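Local coordinates for putative pectin lyase (Geobacillus virus E2, PDB 7CHU), which probably serves as the trimeric tailspike of a thermophilic deep-sea phage, a pectate-lyase-like beta-helix protein likely to recognise and perhaps cleave host surface polysaccharide, at residues N236-Y241 and H267-S272; T304-L309 and N326-V331. One frame throughout, in Å; residues are numbered along the deposited sequence.

Interaction 1 of 2, residues N236-Y241 and H267-S272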
loop_
_atom_site.group_PDB
_atom_site.type_symbol
_atom_site.label_atom_id
_atom_site.label_comp_id
_atom_site.label_asym_id
_atom_site.label_seq_id
_atom_site.Cartn_x
_atom_site.Cartn_y
_atom_site.Cartn_z
ATOM N N ASN A 236 -30.448 8.451 6.679
ATOM C CA ASN A 236 -29.748 7.377 5.972
ATOM C C ASN A 236 -28.770 7.914 4.920
ATOM O O ASN A 236 -28.619 7.335 3.839
ATOM C CB ASN A 236 -30.745 6.413 5.333
ATOM C CG ASN A 236 -30.116 5.112 4.994
ATOM O OD1 ASN A 236 -29.149 4.717 5.633
ATOM N ND2 ASN A 236 -30.642 4.427 3.983
ATOM N N LYS A 237 -28.109 9.029 5.232
ATOM C CA LYS A 237 -27.067 9.610 4.383
ATOM C C LYS A 237 -25.699 9.433 5.040
ATOM O O LYS A 237 -25.566 9.595 6.264
ATOM C CB LYS A 237 -27.330 11.094 4.123
ATOM C CG LYS A 237 -28.734 11.397 3.622
ATOM C CD LYS A 237 -29.102 10.599 2.384
ATOM C CE LYS A 237 -30.528 10.941 1.919
ATOM N NZ LYS A 237 -30.964 10.015 0.855
ATOM N N HIS A 238 -24.679 9.120 4.222
ATOM C CA HIS A 238 -23.398 8.634 4.729
ATOM C C HIS A 238 -22.221 9.333 4.041
ATOM O O HIS A 238 -22.385 10.090 3.077
ATOM C CB HIS A 238 -23.329 7.104 4.581
ATOM C CG HIS A 238 -24.491 6.404 5.239
ATOM N ND1 HIS A 238 -24.538 6.169 6.594
ATOM C CD2 HIS A 238 -25.662 5.932 4.737
ATOM C CE1 HIS A 238 -25.671 5.559 6.902
ATOM N NE2 HIS A 238 -26.377 5.407 5.792
ATOM N N GLY A 239 -21.020 9.119 4.593
ATOM C CA GLY A 239 -19.843 9.777 4.048
ATOM C C GLY A 239 -19.577 9.395 2.606
ATOM O O GLY A 239 -19.420 10.258 1.737
ATOM N N VAL A 240 -19.530 8.094 2.332
ATOM C CA VAL A 240 -19.438 7.538 0.980
ATOM C C VAL A 240 -20.506 6.462 0.875
ATOM O O VAL A 240 -20.565 5.570 1.725
ATOM C CB VAL A 240 -18.055 6.925 0.690
ATOM C CG1 VAL A 240 -18.016 6.356 -0.749
ATOM C CG2 VAL A 240 -16.963 7.950 0.883
ATOM N N TYR A 241 -21.371 6.560 -0.124
ATOM C CA TYR A 241 -22.446 5.591 -0.329
ATOM C C TYR A 241 -22.207 4.907 -1.668
ATOM O O TYR A 241 -22.203 5.573 -2.711
ATOM C CB TYR A 241 -23.806 6.285 -0.291
ATOM C CG TYR A 241 -25.006 5.352 -0.131
ATOM C CD1 TYR A 241 -25.563 4.675 -1.228
ATOM C CD2 TYR A 241 -25.599 5.168 1.111
ATOM C CE1 TYR A 241 -26.681 3.810 -1.060
ATOM C CE2 TYR A 241 -26.712 4.323 1.273
ATOM C CZ TYR A 241 -27.233 3.651 0.195
ATOM O OH TYR A 241 -28.320 2.836 0.391
ATOM N N HIS A 267 -18.991 6.100 7.695
ATOM C CA HIS A 267 -17.966 6.582 6.775
ATOM C C HIS A 267 -18.172 5.998 5.389
ATOM O O HIS A 267 -18.138 6.718 4.383
ATOM C CB HIS A 267 -16.560 6.243 7.271
ATOM C CG HIS A 267 -16.194 6.944 8.540
ATOM N ND1 HIS A 267 -16.234 8.318 8.674
ATOM C CD2 HIS A 267 -15.813 6.454 9.744
ATOM C CE1 HIS A 267 -15.879 8.645 9.906
ATOM N NE2 HIS A 267 -15.624 7.534 10.576
ATOM N N VAL A 268 -18.351 4.688 5.319
ATOM C CA VAL A 268 -18.504 3.960 4.068
ATOM C C VAL A 268 -19.723 3.069 4.223
ATOM O O VAL A 268 -19.798 2.293 5.180
ATOM C CB VAL A 268 -17.265 3.105 3.758
ATOM C CG1 VAL A 268 -17.556 2.143 2.619
ATOM C CG2 VAL A 268 -16.069 3.996 3.442
ATOM N N TYR A 269 -20.680 3.188 3.300
ATOM C CA TYR A 269 -21.898 2.382 3.324
ATOM C C TYR A 269 -22.045 1.698 1.968
ATOM O O TYR A 269 -22.246 2.376 0.957
ATOM C CB TYR A 269 -23.121 3.262 3.629
ATOM C CG TYR A 269 -24.366 2.482 3.938
ATOM C CD1 TYR A 269 -25.086 1.877 2.916
ATOM C CD2 TYR A 269 -24.811 2.327 5.255
ATOM C CE1 TYR A 269 -26.244 1.148 3.166
ATOM C CE2 TYR A 269 -25.973 1.597 5.533
ATOM C CZ TYR A 269 -26.688 1.020 4.479
ATOM O OH TYR A 269 -27.823 0.286 4.714
ATOM N N PHE A 270 -21.899 0.371 1.935
ATOM C CA PHE A 270 -22.130 -0.405 0.725
ATOM C C PHE A 270 -23.586 -0.851 0.715
ATOM O O PHE A 270 -24.109 -1.308 1.735
ATOM C CB PHE A 270 -21.226 -1.636 0.639
ATOM C CG PHE A 270 -19.824 -1.343 0.181
ATOM C CD1 PHE A 270 -19.493 -1.339 -1.167
ATOM C CD2 PHE A 270 -18.837 -1.094 1.101
ATOM C CE1 PHE A 270 -18.189 -1.084 -1.588
ATOM C CE2 PHE A 270 -17.518 -0.873 0.704
ATOM C CZ PHE A 270 -17.187 -0.857 -0.628
ATOM N N ASP A 271 -24.239 -0.701 -0.434
ATOM C CA ASP A 271 -25.643 -1.068 -0.605
ATOM C C ASP A 271 -25.718 -1.936 -1.855
ATOM O O ASP A 271 -25.427 -1.459 -2.953
ATOM C CB ASP A 271 -26.499 0.195 -0.724
ATOM C CG ASP A 271 -27.982 -0.091 -0.968
ATOM O OD1 ASP A 271 -28.390 -1.255 -1.216
ATOM O OD2 ASP A 271 -28.743 0.901 -0.929
ATOM N N SER A 272 -26.035 -3.220 -1.683
ATOM C CA SER A 272 -26.123 -4.156 -2.802
ATOM C C SER A 272 -27.566 -4.566 -3.068
ATOM O O SER A 272 -27.807 -5.603 -3.701
ATOM C CB SER A 272 -25.266 -5.397 -2.554
ATOM O OG SER A 272 -23.871 -5.145 -2.750
HETATM O O HOH W 1 -29.790 1.930 6.262
#

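Interaction 2 of 2, residues T304-L309 and N326-V331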
loop_
_atom_site.group_PDB
_atom_site.type_symbol
_atom_site.label_atom_id
_atom_site.label_comp_id
_atom_site.label_asym_id
_atom_site.label_seq_id
_atom_site.Cartn_x
_atom_site.Cartn_y
_atom_site.Cartn_z
ATOM N N THR A 304 -24.008 3.892 14.195
ATOM C CA THR A 304 -23.894 3.374 12.841
ATOM C C THR A 304 -22.461 2.888 12.647
ATOM O O THR A 304 -21.535 3.446 13.247
ATOM C CB THR A 304 -24.268 4.465 11.816
ATOM O OG1 THR A 304 -24.409 3.903 10.503
ATOM C CG2 THR A 304 -23.235 5.589 11.807
ATOM N N PRO A 305 -22.245 1.833 11.873
ATOM C CA PRO A 305 -20.885 1.306 11.747
ATOM C C PRO A 305 -19.991 2.263 10.978
ATOM O O PRO A 305 -20.464 3.093 10.192
ATOM C CB PRO A 305 -21.081 -0.017 11.000
ATOM C CG PRO A 305 -22.371 0.162 10.258
ATOM C CD PRO A 305 -23.227 1.031 11.131
ATOM N N HIS A 306 -18.687 2.185 11.271
ATOM C CA HIS A 306 -17.718 2.957 10.497
ATOM C C HIS A 306 -17.737 2.507 9.052
ATOM O O HIS A 306 -17.685 3.335 8.144
ATOM C CB HIS A 306 -16.292 2.833 11.066
ATOM C CG HIS A 306 -15.985 3.796 12.179
ATOM N ND1 HIS A 306 -16.963 4.378 12.953
ATOM C CD2 HIS A 306 -14.805 4.291 12.635
ATOM C CE1 HIS A 306 -16.401 5.173 13.849
ATOM N NE2 HIS A 306 -15.093 5.148 13.670
ATOM N N MET A 307 -17.834 1.199 8.816
ATOM C CA MET A 307 -17.996 0.672 7.463
ATOM C C MET A 307 -19.139 -0.330 7.477
ATOM O O MET A 307 -19.063 -1.334 8.192
ATOM C CB MET A 307 -16.709 -0.001 6.968
ATOM C CG MET A 307 -16.901 -0.717 5.619
ATOM S SD MET A 307 -15.413 -1.517 4.991
ATOM C CE MET A 307 -14.352 -0.094 4.752
ATOM N N TYR A 308 -20.196 -0.077 6.692
ATOM C CA TYR A 308 -21.233 -1.086 6.456
ATOM C C TYR A 308 -20.920 -1.784 5.144
ATOM O O TYR A 308 -20.954 -1.152 4.087
ATOM C CB TYR A 308 -22.640 -0.486 6.407
ATOM C CG TYR A 308 -23.677 -1.515 6.034
ATOM C CD1 TYR A 308 -23.969 -2.576 6.898
ATOM C CD2 TYR A 308 -24.354 -1.448 4.818
ATOM C CE1 TYR A 308 -24.906 -3.543 6.568
ATOM C CE2 TYR A 308 -25.297 -2.406 4.475
ATOM C CZ TYR A 308 -25.572 -3.454 5.353
ATOM O OH TYR A 308 -26.510 -4.406 5.013
ATOM N N LEU A 309 -20.577 -3.067 5.202
ATOM C CA LEU A 309 -20.050 -3.788 4.040
ATOM C C LEU A 309 -21.059 -4.821 3.528
ATOM O O LEU A 309 -20.887 -6.023 3.714
ATOM C CB LEU A 309 -18.729 -4.432 4.420
ATOM C CG LEU A 309 -17.910 -5.186 3.384
ATOM C CD1 LEU A 309 -18.020 -4.457 2.072
ATOM C CD2 LEU A 309 -16.428 -5.304 3.846
ATOM N N ASN A 326 -20.915 1.442 17.440
ATOM C CA ASN A 326 -21.479 0.360 16.627
ATOM C C ASN A 326 -20.367 -0.648 16.349
ATOM O O ASN A 326 -19.334 -0.618 17.015
ATOM C CB ASN A 326 -22.075 0.883 15.315
ATOM C CG ASN A 326 -23.170 -0.023 14.768
ATOM O OD1 ASN A 326 -22.890 -1.054 14.158
ATOM N ND2 ASN A 326 -24.422 0.361 14.993
ATOM N N ASP A 327 -20.581 -1.574 15.419
ATOM C CA ASP A 327 -19.476 -2.392 14.927
ATOM C C ASP A 327 -18.593 -1.507 14.060
ATOM O O ASP A 327 -19.094 -0.641 13.343
ATOM C CB ASP A 327 -19.975 -3.583 14.107
ATOM C CG ASP A 327 -21.070 -4.357 14.809
ATOM O OD1 ASP A 327 -20.866 -4.764 15.973
ATOM O OD2 ASP A 327 -22.136 -4.562 14.191
ATOM N N PHE A 328 -17.283 -1.694 14.133
ATOM C CA PHE A 328 -16.413 -0.968 13.235
ATOM C C PHE A 328 -16.650 -1.381 11.769
ATOM O O PHE A 328 -16.717 -0.529 10.882
ATOM C CB PHE A 328 -14.934 -1.283 13.549
ATOM C CG PHE A 328 -14.319 -0.423 14.629
ATOM C CD1 PHE A 328 -14.339 0.960 14.539
ATOM C CD2 PHE A 328 -13.693 -1.007 15.725
ATOM C CE1 PHE A 328 -13.767 1.743 15.527
ATOM C CE2 PHE A 328 -13.119 -0.229 16.716
ATOM C CZ PHE A 328 -13.158 1.149 16.616
ATOM N N ILE A 329 -16.774 -2.690 11.524
ATOM C CA ILE A 329 -17.080 -3.215 10.197
ATOM C C ILE A 329 -18.245 -4.180 10.349
ATOM O O ILE A 329 -18.094 -5.244 10.960
ATOM C CB ILE A 329 -15.894 -3.935 9.536
ATOM C CG1 ILE A 329 -14.629 -3.062 9.529
ATOM C CG2 ILE A 329 -16.256 -4.338 8.083
ATOM C CD1 ILE A 329 -13.412 -3.774 8.994
ATOM N N LYS A 330 -19.392 -3.840 9.762
ATOM C CA LYS A 330 -20.575 -4.699 9.787
ATOM C C LYS A 330 -20.691 -5.366 8.422
ATOM O O LYS A 330 -20.956 -4.696 7.419
ATOM C CB LYS A 330 -21.812 -3.874 10.119
ATOM C CG LYS A 330 -23.039 -4.649 10.472
ATOM C CD LYS A 330 -24.229 -3.697 10.611
ATOM C CE LYS A 330 -25.070 -3.973 11.844
ATOM N NZ LYS A 330 -24.441 -3.451 13.116
ATOM N N VAL A 331 -20.439 -6.673 8.373
ATOM C CA VAL A 331 -20.294 -7.395 7.110
ATOM C C VAL A 331 -21.590 -8.127 6.790
ATOM O O VAL A 331 -22.151 -8.824 7.647
ATOM C CB VAL A 331 -19.125 -8.396 7.166
ATOM C CG1 VAL A 331 -19.022 -9.187 5.851
ATOM C CG2 VAL A 331 -17.798 -7.684 7.504
#

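Interaction 1 of 2, residues N236-Y241 and H267-S272
One face of the His238 ring carries Tyr269 in an offset stack, centroids 4.5 Å apart and planes at 16°, with Tyr269 CD2 lying over the rim of the imidazole and Tyr269 CB also above that face as a CH-pi contact. Asn236 OD1 sits at the imidazole edge, in the ring plane, where it accepts from His238 NE2. Over one face of the Tyr241 ring, offset toward the rim, lies Tyr269 O; His238 CD2 sits at its edge, in plane. The three rings form an aromatic cluster between successive turns of a right-handed parallel beta-helix, the fold of the pectate-lyase-like family. Tyr241 and Tyr269 are paired in register, their side chains side by side and pointing the same way; both have CG anti to the backbone N (chi1 -165° and -169°). Their rings are nearly parallel but slid apart, so that they barely overlap and Tyr241 CE2 approaches Tyr269 CD1 at 3.4 Å. The parallel strands are joined by Val240 N to His267 O, 2.8 Å, and Tyr269 N to Val240 O, 2.9 Å, while Val240 and Val268 turn to the other face. Tyr241 OH approaches Asp271 OD2 at 2.4 Å, so short that the modelled length is doubtful. His238 ND1 pairs with Ser266 N, so both ring nitrogens are engaged and the ring's rotation is fixed. A water joins Asn236 OD1, at 2.9 Å, to Tyr269 OH, at 3.0 Å.

Interaction 2 of 2, residues T304-L309 and N326-V331
His306 and Phe328 both have CG anti to the carbonyl carbon and beside the backbone N (chi1 -85° and -86°), which sets their side chains alongside each other, pointing the same way. The rings then meet edge-to-face, planes at 75°: Phe328 presents its CD1 edge to one face of His306, with CD1 3.9 Å from His306 CD2. The pair stands beside two neighbouring strands of the parallel beta-helix, 307-309 and 329-331, at the turn that leads into them. His306 NE2 is held by Tyr322 O. Three backbone bonds join the strands: Met307 N to Phe328 O, Lys330 N to Met307 O and Leu309 N to Lys330 O, the last 2.8 Å long. Met307, Leu309, Ile329 and Val331 share one face, where Ile329 CG2 lies 4.3 Å from both Met307 SD and Leu309 CD2. Tyr308 and Lys330 occupy the other, and Lys330 CD comes 3.9 Å from Tyr308 CD1, while Lys330 CB touches the Pro305 ring at CB and CG. The lysine chain bends at its third and fourth torsions, and NZ forms a salt bridge with Asp327 OD2, whose carboxylate also accepts from Asn352. Asn326 lies alongside Pro305, its OD1 gripped by two donors: Asp327 N at 2.7 Å, and Lys330 NZ, which lies in the amide plane on a lone pair at 3.0 Å.

Overall arrangement
From the N terminus, residues 236-241 come first, and the chain makes one circuit through strands 251-256 and 259-261 before 267-272 closes interaction 1. A second circuit, through 283-285 and 288-290, leads to 304-309; a third, through 315-317 and 320-324, ends at 326-331 and closes interaction 2. The contacts run in series, neither nested nor crossed, with centres about 10 Å apart. They join because strands 268-271 and 307-309 are themselves neighbours: Val268 O and Phe270 N probably pair with Tyr308 N and O, and the Tyr269 and Tyr308 rings meet. Four successive strands on one side of the beta-helix are thus tied together.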